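Side-chain contacts in aspartate aminotransferase (Giardia lamblia, PDB 3MEB), which probably catalyses the pyridoxal phosphate-dependent transfer of an amino group from L-aspartate to 2-oxoglutarate, giving oxaloacetate and L-glutamate: residues H358-R361 against S362-H365; T395-T398 against P399-D403. All blocks are in the same frame, centred on the assembly; numbering follows the deposited sequence.

Interaction 1: H358-R361 against S362-H365; sequences HRMR and SLLH
H358 to R361 pair with S362 to H365 one turn further on, four successive i to i+4 bonds of an alpha-helix, the long helix 340-370. In the backbone, S362 N donates to H358 O at 3.0 Å. The same pattern continues with the bonds of L363 N to R359 O (2.9 Å), L364 N to M360 O (2.9 Å) and H365 N to R361 O (3.0 Å).

The apolar part is a single pair. M360 and L363 lie side by side and point the same way, with the methyl CE of M360 4.0 Å from CD2 of L363. The methionine chain bends at both chi2 (-55°) and chi3 (86°), which swings CE across to its neighbour instead of running on outward. Both residues also rest on C430, while L364 reaches V433 and A434 of the same helix 430-443.

Two polar side chains find their partners outside this helix turn. R361, stretched out from CG to NE, is buried, and its guanidinium is held by I385 O, G390 O, F392 O and T393 OG1; H365 NE2 bonds to D383 OD1.

At the exposed surface a water joins one turn to the next. The hydroxyl of S362, set beside its own backbone N, puts OG 2.6 Å from water 1, which donates a weak bond of 3.4 Å back to H358 O, the carbonyl oxygen that S362 N already uses.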
loop_
_atom_site.group_PDB
_atom_site.type_symbol
_atom_site.label_atom_id
_atom_site.label_comp_id
_atom_site.label_asym_id
_atom_site.label_seq_id
_atom_site.Cartn_x
_atom_site.Cartn_y
_atom_site.Cartn_z
ATOM N N HIS A 358 17.618 -25.947 -6.827
ATOM C CA HIS A 358 18.063 -27.297 -6.543
ATOM C C HIS A 358 19.510 -27.528 -6.975
ATOM O O HIS A 358 20.296 -28.056 -6.216
ATOM C CB HIS A 358 17.086 -28.334 -7.120
ATOM C CG HIS A 358 15.873 -28.510 -6.267
ATOM N ND1 HIS A 358 15.942 -29.035 -4.995
ATOM C CD2 HIS A 358 14.574 -28.196 -6.479
ATOM C CE1 HIS A 358 14.735 -29.043 -4.462
ATOM N NE2 HIS A 358 13.888 -28.540 -5.344
ATOM N N ARG A 359 19.879 -27.129 -8.176
ATOM C CA ARG A 359 21.267 -27.290 -8.624
ATOM C C ARG A 359 22.286 -26.576 -7.709
ATOM O O ARG A 359 23.369 -27.099 -7.472
ATOM C CB ARG A 359 21.431 -26.788 -10.070
ATOM C CG ARG A 359 20.774 -27.713 -11.074
ATOM C CD ARG A 359 21.223 -27.429 -12.518
ATOM N NE ARG A 359 20.893 -26.057 -12.935
ATOM C CZ ARG A 359 19.717 -25.679 -13.449
ATOM N NH1 ARG A 359 18.734 -26.563 -13.632
ATOM N NH2 ARG A 359 19.520 -24.417 -13.801
ATOM N N MET A 360 21.905 -25.415 -7.172
ATOM C CA MET A 360 22.735 -24.696 -6.209
ATOM C C MET A 360 22.784 -25.396 -4.847
ATOM O O MET A 360 23.798 -25.407 -4.205
ATOM C CB MET A 360 22.260 -23.253 -6.045
ATOM C CG MET A 360 22.478 -22.351 -7.272
ATOM S SD MET A 360 24.160 -22.251 -7.907
ATOM C CE MET A 360 24.201 -23.677 -9.019
ATOM N N ARG A 361 21.693 -25.984 -4.408
ATOM C CA ARG A 361 21.727 -26.831 -3.214
ATOM C C ARG A 361 22.750 -27.965 -3.365
ATOM O O ARG A 361 23.604 -28.160 -2.501
ATOM C CB ARG A 361 20.353 -27.415 -2.955
ATOM C CG ARG A 361 19.332 -26.393 -2.440
ATOM C CD ARG A 361 17.965 -27.057 -2.183
ATOM N NE ARG A 361 17.007 -26.057 -1.738
ATOM C CZ ARG A 361 17.079 -25.406 -0.579
ATOM N NH1 ARG A 361 18.069 -25.623 0.282
ATOM N NH2 ARG A 361 16.162 -24.508 -0.282
ATOM N N SER A 362 22.701 -28.671 -4.493
ATOM C CA SER A 362 23.641 -29.760 -4.766
ATOM C C SER A 362 25.060 -29.259 -4.868
ATOM O O SER A 362 25.978 -29.909 -4.320
ATOM C CB SER A 362 23.272 -30.491 -6.063
ATOM O OG SER A 362 21.936 -30.963 -5.949
ATOM N N LEU A 363 25.268 -28.132 -5.566
ATOM C CA LEU A 363 26.627 -27.646 -5.759
ATOM C C LEU A 363 27.229 -27.180 -4.443
ATOM O O LEU A 363 28.375 -27.518 -4.144
ATOM C CB LEU A 363 26.716 -26.582 -6.837
ATOM C CG LEU A 363 28.107 -26.023 -7.201
ATOM C CD1 LEU A 363 29.065 -27.113 -7.630
ATOM C CD2 LEU A 363 27.955 -24.964 -8.311
ATOM N N LEU A 364 26.473 -26.418 -3.648
ATOM C CA LEU A 364 27.040 -25.938 -2.386
ATOM C C LEU A 364 27.338 -27.156 -1.500
ATOM O O LEU A 364 28.387 -27.196 -0.898
ATOM C CB LEU A 364 26.154 -24.969 -1.621
ATOM C CG LEU A 364 26.700 -24.459 -0.275
ATOM C CD1 LEU A 364 28.102 -23.727 -0.383
ATOM C CD2 LEU A 364 25.592 -23.571 0.355
ATOM N N HIS A 365 26.419 -28.121 -1.441
ATOM C CA HIS A 365 26.594 -29.312 -0.591
ATOM C C HIS A 365 27.823 -30.126 -1.002
ATOM O O HIS A 365 28.603 -30.577 -0.155
ATOM C CB HIS A 365 25.324 -30.198 -0.611
ATOM C CG HIS A 365 25.472 -31.479 0.144
ATOM N ND1 HIS A 365 25.952 -32.626 -0.435
ATOM C CD2 HIS A 365 25.204 -31.794 1.435
ATOM C CE1 HIS A 365 26.001 -33.591 0.473
ATOM N NE2 HIS A 365 25.541 -33.115 1.616
HETATM O O HOH W 1 19.611 -30.999 -4.688
#

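Interaction 2: T395-T398 against P399-D403; sequences TGLT and PEHVD
OG1 of T398 sits among three groups of the helix that starts just after it. It accepts from H401 N at 3.1 Å, a nearly straight bond; OE1 of E400 lies 3.1 Å from T398 OG1, brought round by the bend at chi2 of the glutamate; and the imidazole of H401 presents one face to the same oxygen, which stands over that face toward the rim. The threonine torsion makes this possible: with chi1 at 72°, OG1 lies between the backbone N and the carbonyl carbon, facing the first turn.

T398 donates in return: its backbone N points at H401 ND1, 3.1 Å away, along a straight N-H line, although the donor is 27° out of the ring plane. With NE2 bonded to L444 O, the ring probably carries its proton on NE2 and leaves ND1 as acceptor. Its rotation is thus set from both nitrogens, and F446 packs edge-to-face against it.

L397 crosses the histidine at about a right angle, its CD2 3.7 Å from H401 ND1, and both side chains lean on V441 of helix 430-443. The ordinary helical bonding begins with V402 N to T398 O at 3.0 Å. Side-chain and backbone bonds exchanged in both directions between T398, the N-cap, and H401 make a capping box, the classic opening of an alpha-helix, here helix 399-409.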
loop_
_atom_site.group_PDB
_atom_site.type_symbol
_atom_site.label_atom_id
_atom_site.label_comp_id
_atom_site.label_asym_id
_atom_site.label_seq_id
_atom_site.Cartn_x
_atom_site.Cartn_y
_atom_site.Cartn_z
ATOM N N THR A 395 20.607 -22.674 7.991
ATOM C CA THR A 395 21.909 -23.373 8.035
ATOM C C THR A 395 22.350 -23.838 9.427
ATOM O O THR A 395 23.022 -24.838 9.533
ATOM C CB THR A 395 23.073 -22.552 7.450
ATOM O OG1 THR A 395 23.379 -21.423 8.296
ATOM C CG2 THR A 395 22.775 -22.096 5.981
ATOM N N GLY A 396 21.991 -23.110 10.468
ATOM C CA GLY A 396 22.537 -23.353 11.789
ATOM C C GLY A 396 23.899 -22.686 12.022
ATOM O O GLY A 396 24.450 -22.787 13.104
ATOM N N LEU A 397 24.467 -22.001 11.033
ATOM C CA LEU A 397 25.617 -21.130 11.344
ATOM C C LEU A 397 25.175 -20.161 12.430
ATOM O O LEU A 397 24.018 -19.693 12.420
ATOM C CB LEU A 397 26.132 -20.385 10.111
ATOM C CG LEU A 397 26.756 -21.277 9.028
ATOM C CD1 LEU A 397 26.860 -20.551 7.693
ATOM C CD2 LEU A 397 28.121 -21.797 9.461
ATOM N N THR A 398 26.083 -19.874 13.371
ATOM C CA THR A 398 25.784 -19.139 14.599
ATOM C C THR A 398 25.873 -17.649 14.279
ATOM O O THR A 398 26.391 -17.291 13.222
ATOM C CB THR A 398 26.831 -19.450 15.707
ATOM O OG1 THR A 398 28.075 -18.811 15.371
ATOM C CG2 THR A 398 27.059 -20.967 15.873
ATOM N N PRO A 399 25.406 -16.770 15.185
ATOM C CA PRO A 399 25.545 -15.352 14.870
ATOM C C PRO A 399 27.017 -14.904 14.690
ATOM O O PRO A 399 27.307 -13.988 13.903
ATOM C CB PRO A 399 24.886 -14.661 16.082
ATOM C CG PRO A 399 23.949 -15.707 16.638
ATOM C CD PRO A 399 24.700 -16.975 16.460
ATOM N N GLU A 400 27.924 -15.544 15.418
ATOM C CA GLU A 400 29.374 -15.288 15.303
ATOM C C GLU A 400 29.862 -15.655 13.905
ATOM O O GLU A 400 30.661 -14.952 13.303
ATOM C CB GLU A 400 30.157 -16.175 16.299
ATOM C CG GLU A 400 30.027 -15.801 17.770
ATOM C CD GLU A 400 28.690 -16.220 18.432
ATOM O OE1 GLU A 400 27.916 -17.049 17.870
ATOM O OE2 GLU A 400 28.422 -15.693 19.551
ATOM N N HIS A 401 29.425 -16.813 13.416
ATOM C CA HIS A 401 29.725 -17.219 12.037
ATOM C C HIS A 401 29.212 -16.232 11.004
ATOM O O HIS A 401 29.921 -15.924 10.044
ATOM C CB HIS A 401 29.088 -18.548 11.739
ATOM C CG HIS A 401 29.721 -19.693 12.468
ATOM N ND1 HIS A 401 29.001 -20.788 12.888
ATOM C CD2 HIS A 401 30.999 -19.896 12.868
ATOM C CE1 HIS A 401 29.820 -21.623 13.511
ATOM N NE2 HIS A 401 31.035 -21.105 13.506
ATOM N N VAL A 402 27.963 -15.778 11.176
ATOM C CA VAL A 402 27.311 -14.893 10.184
ATOM C C VAL A 402 28.057 -13.561 10.142
ATOM O O VAL A 402 28.372 -13.038 9.068
ATOM C CB VAL A 402 25.836 -14.670 10.515
ATOM C CG1 VAL A 402 25.264 -13.514 9.685
ATOM C CG2 VAL A 402 25.030 -15.980 10.300
ATOM N N ASP A 403 28.367 -13.017 11.315
ATOM C CA ASP A 403 29.130 -11.749 11.371
ATOM C C ASP A 403 30.543 -11.909 10.771
ATOM O O ASP A 403 31.049 -11.012 10.083
ATOM C CB ASP A 403 29.284 -11.261 12.802
ATOM C CG ASP A 403 28.009 -10.692 13.402
ATOM O OD1 ASP A 403 27.077 -10.222 12.667
ATOM O OD2 ASP A 403 27.983 -10.675 14.670
#

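Along the chain the two contacts come in series, neither nesting nor crossing, and each is a local turn that closes no long loop. Interaction 1 lies in the later part of the long helix 340-370. The chain then passes helix 384-387 and strand 392-394 before interaction 2 turns it into helix 399-409. Their centres are 20 Å apart and the nearest atoms about 6 Å, without touching. What they share is helix 430-443: residues 358-365 pack on its start, residues 395-403 near its end. The R361 bonds to the 385-393 region tie the long helix to the chain that leads into interaction 2.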